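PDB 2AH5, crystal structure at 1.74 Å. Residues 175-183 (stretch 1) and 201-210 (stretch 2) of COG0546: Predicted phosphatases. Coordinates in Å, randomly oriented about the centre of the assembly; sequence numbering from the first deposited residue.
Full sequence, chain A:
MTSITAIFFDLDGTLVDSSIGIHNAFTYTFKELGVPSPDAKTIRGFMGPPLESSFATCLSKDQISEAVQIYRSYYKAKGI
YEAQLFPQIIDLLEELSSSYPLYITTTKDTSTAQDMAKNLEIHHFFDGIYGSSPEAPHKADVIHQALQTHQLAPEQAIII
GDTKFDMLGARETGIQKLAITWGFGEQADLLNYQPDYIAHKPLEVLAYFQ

Stretch 1, residues 175-183: IQKLAITWG
Stretch 2 201-210: KPLEVLAYFQ

Leu178, at the middle of an extended strand (176-180), packs against Val205 on a short, weakly bonded helix (about 204-208), and the contact grows outward from this pair. Strand and helix run nearly antiparallel, their N-to-C directions 160° apart and their axes 10.6 Å apart at closest approach, a spacing that apolar side chains fill. In the register, the CA atoms of Leu178 and Val205 lie 8.2 Å apart and those of Trp182 and Lys201 6.4 Å.

The strand is extended throughout, with phi ranging from -75° at Gln176 to -133° at Lys177; Leu178 is at -118/111 and Ile180 at -122/145. Its alternation points the CB atoms of Gln176, Leu178 and Ile180 toward the helix, while Lys177 and Ala179 make no contact with it. The helix stays near -60/-34; Val205 N bonds Pro202 O at 3.0 Å and Tyr208 N bonds Val205 O at 3.3 Å, so Val205 and Tyr208, one turn apart, both point toward the strand.

Leu178 (chi1 t, -165°; chi2 159°) is buried, and its CD1 serves three neighbours: Val205 CG1 at 4.0 Å, Phe209 CE2 at 4.2 Å and Tyr208 CD2 at 4.4 Å. A branched aliphatic side chain suits this pocket of carbon atoms. Phe209 (chi1 m, chi2 -89°) leaves its backbone sideways, but its ring end comes nearer the strand. Val205 (chi1 t, 171°) uses its other methyl, CG2, to meet Ile180 CG2 at 4.4 Å and Trp182 CH2 at 4.0 Å, the latter at the edge of the indole. Ile180 has chi1 72° and chi2 88°, both p.

Beyond the strand, Trp182 (phi/psi -82/-1, chi1 p, chi2 73°) has the largest area covered by the other stretch. Pro202 (-50/-45, C-gamma exo) lies over one face of the indole: its CG sits 3.9 Å from the six-membered ring centroid, 4° off the normal, in a CH-pi contact, and its CD is 3.8 Å from Trp182 CE3. The compact, puckered pyrrolidine ring lays CG over this face. Trp182 CZ3 also approaches the backbone, 3.3 Å from Pro202 N and 3.4 Å from Lys201 C, while the CB of Lys201 points away.

At the opposite end lies the polar edge. Tyr208 (chi1 t, -171°; chi2 59°) donates from OH to Gln176 OE1 across 2.5 Å, a short hydrogen bond near the plane of the phenol ring. Tyrosine suits this border, offering ring carbon to Leu178 and a hydroxyl to partly exposed Gln176. Gln176 reaches it with chi1 m (-76°), chi2 t and chi3 45°; its amide oxygen accepts the hydrogen bond. Altogether 360 Å² is buried, summed over both sides.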

ATOM      1  N   ILE A 175       0.310  15.820   5.314  1.00 16.32           N
ATOM      2  CA  ILE A 175       0.250  14.959   6.516  1.00 14.39           C
ATOM      3  C   ILE A 175       1.664  14.476   6.839  1.00 15.08           C
ATOM      4  O   ILE A 175       2.570  14.566   5.998  1.00 15.01           O
ATOM      5  CB  ILE A 175      -0.710  13.742   6.348  1.00 13.86           C
ATOM      6  CG1 ILE A 175      -0.187  12.784   5.273  1.00 13.02           C
ATOM      7  CG2 ILE A 175      -2.158  14.205   5.993  1.00 13.37           C
ATOM      8  CD1 ILE A 175      -0.910  11.439   5.229  1.00 14.13           C
ATOM      9  N   GLN A 176       1.868  13.960   8.043  1.00 14.88           N
ATOM     10  CA  GLN A 176       3.184  13.437   8.380  1.00 14.59           C
ATOM     11  C   GLN A 176       3.392  12.075   7.679  1.00 14.25           C
ATOM     12  O   GLN A 176       2.436  11.457   7.206  1.00 13.20           O
ATOM     13  CB  GLN A 176       3.328  13.288   9.878  1.00 14.70           C
ATOM     14  CG  GLN A 176       3.562  14.616  10.640  1.00 18.50           C
ATOM     15  CD  GLN A 176       3.817  14.368  12.094  1.00 22.33           C
ATOM     16  OE1 GLN A 176       4.590  13.474  12.450  1.00 23.91           O
ATOM     17  NE2 GLN A 176       3.152  15.133  12.957  1.00 23.04           N
ATOM     18  N   LYS A 177       4.647  11.637   7.608  1.00 14.16           N
ATOM     19  CA  LYS A 177       5.017  10.393   6.906  1.00 14.40           C
ATOM     20  C   LYS A 177       5.937   9.577   7.789  1.00 14.42           C
ATOM     21  O   LYS A 177       6.945  10.089   8.312  1.00 13.46           O
ATOM     22  CB  LYS A 177       5.649  10.665   5.520  1.00 15.32           C
ATOM     23  CG  LYS A 177       6.315  12.045   5.370  1.00 15.41           C
ATOM     24  CD  LYS A 177       7.108  12.169   4.066  1.00 16.12           C
ATOM     25  CE  LYS A 177       7.323  13.617   3.647  1.00 19.24           C
ATOM     26  NZ  LYS A 177       8.250  14.375   4.568  1.00 19.85           N
ATOM     27  N   LEU A 178       5.551   8.315   7.968  1.00 12.52           N
ATOM     28  CA  LEU A 178       6.323   7.356   8.731  1.00 12.42           C
ATOM     29  C   LEU A 178       6.738   6.223   7.789  1.00 12.08           C
ATOM     30  O   LEU A 178       5.881   5.439   7.315  1.00 11.59           O
ATOM     31  CB  LEU A 178       5.491   6.811   9.891  1.00 11.71           C
ATOM     32  CG  LEU A 178       6.252   6.054  11.003  1.00 11.77           C
ATOM     33  CD1 LEU A 178       5.423   6.052  12.270  1.00 12.60           C
ATOM     34  CD2 LEU A 178       6.672   4.642  10.618  1.00 10.92           C
ATOM     35  N   ALA A 179       8.037   6.155   7.493  1.00 11.88           N
ATOM     36  CA  ALA A 179       8.554   5.164   6.540  1.00 12.05           C
ATOM     37  C   ALA A 179       8.766   3.818   7.222  1.00 12.65           C
ATOM     38  O   ALA A 179       9.307   3.759   8.321  1.00 14.05           O
ATOM     39  CB  ALA A 179       9.895   5.636   5.907  1.00 12.85           C
ATOM     40  N   ILE A 180       8.381   2.742   6.545  1.00 12.27           N
ATOM     41  CA  ILE A 180       8.661   1.399   7.058  1.00 12.38           C
ATOM     42  C   ILE A 180       9.485   0.628   6.044  1.00 13.04           C
ATOM     43  O   ILE A 180       9.321   0.813   4.829  1.00 12.62           O
ATOM     44  CB  ILE A 180       7.378   0.637   7.494  1.00 11.63           C
ATOM     45  CG1 ILE A 180       6.518   0.184   6.282  1.00 13.93           C
ATOM     46  CG2 ILE A 180       6.627   1.475   8.583  1.00 11.87           C
ATOM     47  CD1 ILE A 180       6.915  -1.215   5.716  1.00 16.41           C
ATOM     48  N   THR A 181      10.394  -0.214   6.537  1.00 14.10           N
ATOM     49  CA  THR A 181      11.388  -0.826   5.656  1.00 16.51           C
ATOM     50  C   THR A 181      11.308  -2.353   5.608  1.00 17.02           C
ATOM     51  O   THR A 181      12.184  -2.991   5.006  1.00 18.02           O
ATOM     52  CB  THR A 181      12.826  -0.405   6.058  1.00 15.44           C
ATOM     53  OG1 THR A 181      13.095  -0.898   7.372  1.00 16.24           O
ATOM     54  CG2 THR A 181      12.978   1.118   6.075  1.00 17.74           C
ATOM     55  N   TRP A 182      10.294  -2.931   6.264  1.00 17.03           N
ATOM     56  CA  TRP A 182      10.059  -4.390   6.234  1.00 18.13           C
ATOM     57  C   TRP A 182       9.295  -4.802   4.971  1.00 19.11           C
ATOM     58  O   TRP A 182       9.014  -5.997   4.760  1.00 19.69           O
ATOM     59  CB  TRP A 182       9.314  -4.873   7.495  1.00 17.79           C
ATOM     60  CG  TRP A 182       7.895  -4.386   7.626  1.00 16.16           C
ATOM     61  CD1 TRP A 182       6.805  -4.803   6.899  1.00 15.79           C
ATOM     62  CD2 TRP A 182       7.406  -3.418   8.563  1.00 15.80           C
ATOM     63  NE1 TRP A 182       5.671  -4.142   7.326  1.00 15.88           N
ATOM     64  CE2 TRP A 182       6.013  -3.278   8.335  1.00 15.40           C
ATOM     65  CE3 TRP A 182       8.010  -2.642   9.560  1.00 16.03           C
ATOM     66  CZ2 TRP A 182       5.215  -2.386   9.059  1.00 16.48           C
ATOM     67  CZ3 TRP A 182       7.212  -1.751  10.286  1.00 15.63           C
ATOM     68  CH2 TRP A 182       5.831  -1.634  10.038  1.00 16.77           C
ATOM     69  N   GLY A 183       8.950  -3.815   4.148  1.00 19.19           N
ATOM     70  CA  GLY A 183       8.057  -4.026   3.004  1.00 21.28           C
ATOM     71  C   GLY A 183       8.736  -3.959   1.655  1.00 22.69           C
ATOM     72  O   GLY A 183       9.888  -4.392   1.500  1.00 21.99           O
ATOM     73  N   LYS A 201      10.792  -2.603  11.977  1.00 16.50           N
ATOM     74  CA  LYS A 201       9.969  -3.620  12.598  1.00 17.22           C
ATOM     75  C   LYS A 201       8.665  -2.993  13.084  1.00 15.97           C
ATOM     76  O   LYS A 201       8.683  -1.874  13.610  1.00 15.52           O
ATOM     77  CB  LYS A 201      10.664  -4.220  13.828  1.00 17.94           C
ATOM     78  CG  LYS A 201      11.812  -5.170  13.545  1.00 22.18           C
ATOM     79  CD  LYS A 201      12.432  -5.527  14.890  1.00 27.82           C
ATOM     80  CE  LYS A 201      12.892  -6.985  14.958  1.00 32.98           C
ATOM     81  NZ  LYS A 201      13.463  -7.298  16.312  1.00 34.21           N
ATOM     82  N   PRO A 202       7.542  -3.713  12.948  1.00 16.24           N
ATOM     83  CA  PRO A 202       6.253  -3.130  13.342  1.00 16.24           C
ATOM     84  C   PRO A 202       6.213  -2.499  14.725  1.00 16.74           C
ATOM     85  O   PRO A 202       5.690  -1.399  14.842  1.00 16.39           O
ATOM     86  CB  PRO A 202       5.288  -4.315  13.233  1.00 16.48           C
ATOM     87  CG  PRO A 202       5.883  -5.100  12.069  1.00 15.96           C
ATOM     88  CD  PRO A 202       7.357  -5.066  12.385  1.00 16.23           C
ATOM     89  N   LEU A 203       6.757  -3.145  15.766  1.00 17.55           N
ATOM     90  CA  LEU A 203       6.624  -2.577  17.132  1.00 18.53           C
ATOM     91  C   LEU A 203       7.475  -1.328  17.385  1.00 18.70           C
ATOM     92  O   LEU A 203       7.187  -0.508  18.299  1.00 19.28           O
ATOM     93  CB  LEU A 203       6.760  -3.638  18.249  1.00 18.62           C
ATOM     94  CG  LEU A 203       5.803  -4.840  18.169  1.00 20.57           C
ATOM     95  CD1 LEU A 203       5.939  -5.725  19.422  1.00 22.06           C
ATOM     96  CD2 LEU A 203       4.345  -4.438  17.962  1.00 19.55           C
ATOM     97  N   GLU A 204       8.451  -1.104  16.510  1.00 17.85           N
ATOM     98  CA  GLU A 204       9.208   0.140  16.545  1.00 17.97           C
ATOM     99  C   GLU A 204       8.281   1.383  16.238  1.00 18.35           C
ATOM    100  O   GLU A 204       8.515   2.499  16.703  1.00 16.74           O
ATOM    101  CB  GLU A 204      10.319   0.017  15.533  1.00 19.30           C
ATOM    102  CG  GLU A 204      11.381   1.037  15.655  1.00 20.44           C
ATOM    103  CD  GLU A 204      12.484   0.809  14.636  1.00 22.00           C
ATOM    104  OE1 GLU A 204      12.420  -0.184  13.855  1.00 20.42           O
ATOM    105  OE2 GLU A 204      13.394   1.650  14.630  1.00 21.60           O
ATOM    106  N   VAL A 205       7.205   1.136  15.494  1.00 16.51           N
ATOM    107  CA  VAL A 205       6.255   2.195  15.111  1.00 16.85           C
ATOM    108  C   VAL A 205       5.646   2.844  16.355  1.00 16.90           C
ATOM    109  O   VAL A 205       5.352   4.036  16.395  1.00 16.51           O
ATOM    110  CB  VAL A 205       5.129   1.638  14.212  1.00 17.08           C
ATOM    111  CG1 VAL A 205       4.041   2.685  14.008  1.00 18.45           C
ATOM    112  CG2 VAL A 205       5.677   1.216  12.833  1.00 19.14           C
ATOM    113  N   LEU A 206       5.462   2.028  17.384  1.00 17.22           N
ATOM    114  CA  LEU A 206       4.679   2.409  18.555  1.00 18.11           C
ATOM    115  C   LEU A 206       5.346   3.515  19.338  1.00 18.43           C
ATOM    116  O   LEU A 206       4.671   4.365  19.893  1.00 18.10           O
ATOM    117  CB  LEU A 206       4.490   1.191  19.446  1.00 17.27           C
ATOM    118  CG  LEU A 206       3.538   0.167  18.871  1.00 18.48           C
ATOM    119  CD1 LEU A 206       3.627  -1.096  19.728  1.00 21.68           C
ATOM    120  CD2 LEU A 206       2.097   0.723  18.850  1.00 21.66           C
ATOM    121  N   ALA A 207       6.679   3.497  19.355  1.00 19.89           N
ATOM    122  CA  ALA A 207       7.490   4.471  20.095  1.00 20.84           C
ATOM    123  C   ALA A 207       7.256   5.908  19.642  1.00 21.32           C
ATOM    124  O   ALA A 207       7.360   6.843  20.441  1.00 21.85           O
ATOM    125  CB  ALA A 207       8.985   4.108  19.978  1.00 20.85           C
ATOM    126  N   TYR A 208       6.928   6.100  18.356  1.00 21.41           N
ATOM    127  CA  TYR A 208       6.659   7.436  17.865  1.00 21.68           C
ATOM    128  C   TYR A 208       5.501   8.066  18.599  1.00 22.06           C
ATOM    129  O   TYR A 208       5.528   9.261  18.879  1.00 22.25           O
ATOM    130  CB  TYR A 208       6.397   7.473  16.352  1.00 21.06           C
ATOM    131  CG  TYR A 208       6.339   8.881  15.788  1.00 21.92           C
ATOM    132  CD1 TYR A 208       7.433   9.745  15.908  1.00 21.83           C
ATOM    133  CD2 TYR A 208       5.188   9.358  15.151  1.00 21.30           C
ATOM    134  CE1 TYR A 208       7.395  11.032  15.387  1.00 22.97           C
ATOM    135  CE2 TYR A 208       5.131  10.657  14.630  1.00 21.50           C
ATOM    136  CZ  TYR A 208       6.239  11.487  14.753  1.00 22.89           C
ATOM    137  OH  TYR A 208       6.231  12.770  14.242  1.00 24.26           O
ATOM    138  N   PHE A 209       4.501   7.246  18.918  1.00 22.94           N
ATOM    139  CA  PHE A 209       3.300   7.705  19.580  1.00 24.86           C
ATOM    140  C   PHE A 209       3.407   7.653  21.120  1.00 26.54           C
ATOM    141  O   PHE A 209       2.404   7.767  21.818  1.00 27.40           O
ATOM    142  CB  PHE A 209       2.097   6.921  19.028  1.00 24.03           C
ATOM    143  CG  PHE A 209       2.016   6.949  17.525  1.00 22.60           C
ATOM    144  CD1 PHE A 209       1.325   7.970  16.868  1.00 21.29           C
ATOM    145  CD2 PHE A 209       2.675   5.980  16.756  1.00 20.67           C
ATOM    146  CE1 PHE A 209       1.259   8.015  15.468  1.00 20.32           C
ATOM    147  CE2 PHE A 209       2.618   6.020  15.343  1.00 21.69           C
ATOM    148  CZ  PHE A 209       1.914   7.055  14.702  1.00 20.85           C
ATOM    149  N   GLN A 210       4.625   7.479  21.640  1.00 28.73           N
ATOM    150  CA  GLN A 210       4.889   7.670  23.079  1.00 30.62           C
ATOM    151  C   GLN A 210       5.932   8.770  23.299  1.00 31.68           C
ATOM    152  O   GLN A 210       6.989   8.787  22.645  1.00 32.61           O
ATOM    153  CB  GLN A 210       5.344   6.369  23.750  1.00 30.76           C
ATOM    154  CG  GLN A 210       4.333   5.226  23.673  1.00 33.32           C
ATOM    155  CD  GLN A 210       3.064   5.466  24.481  1.00 37.36           C
ATOM    156  OE1 GLN A 210       1.961   5.143  24.025  1.00 39.29           O
ATOM    157  NE2 GLN A 210       3.210   6.027  25.685  1.00 37.57           N
TER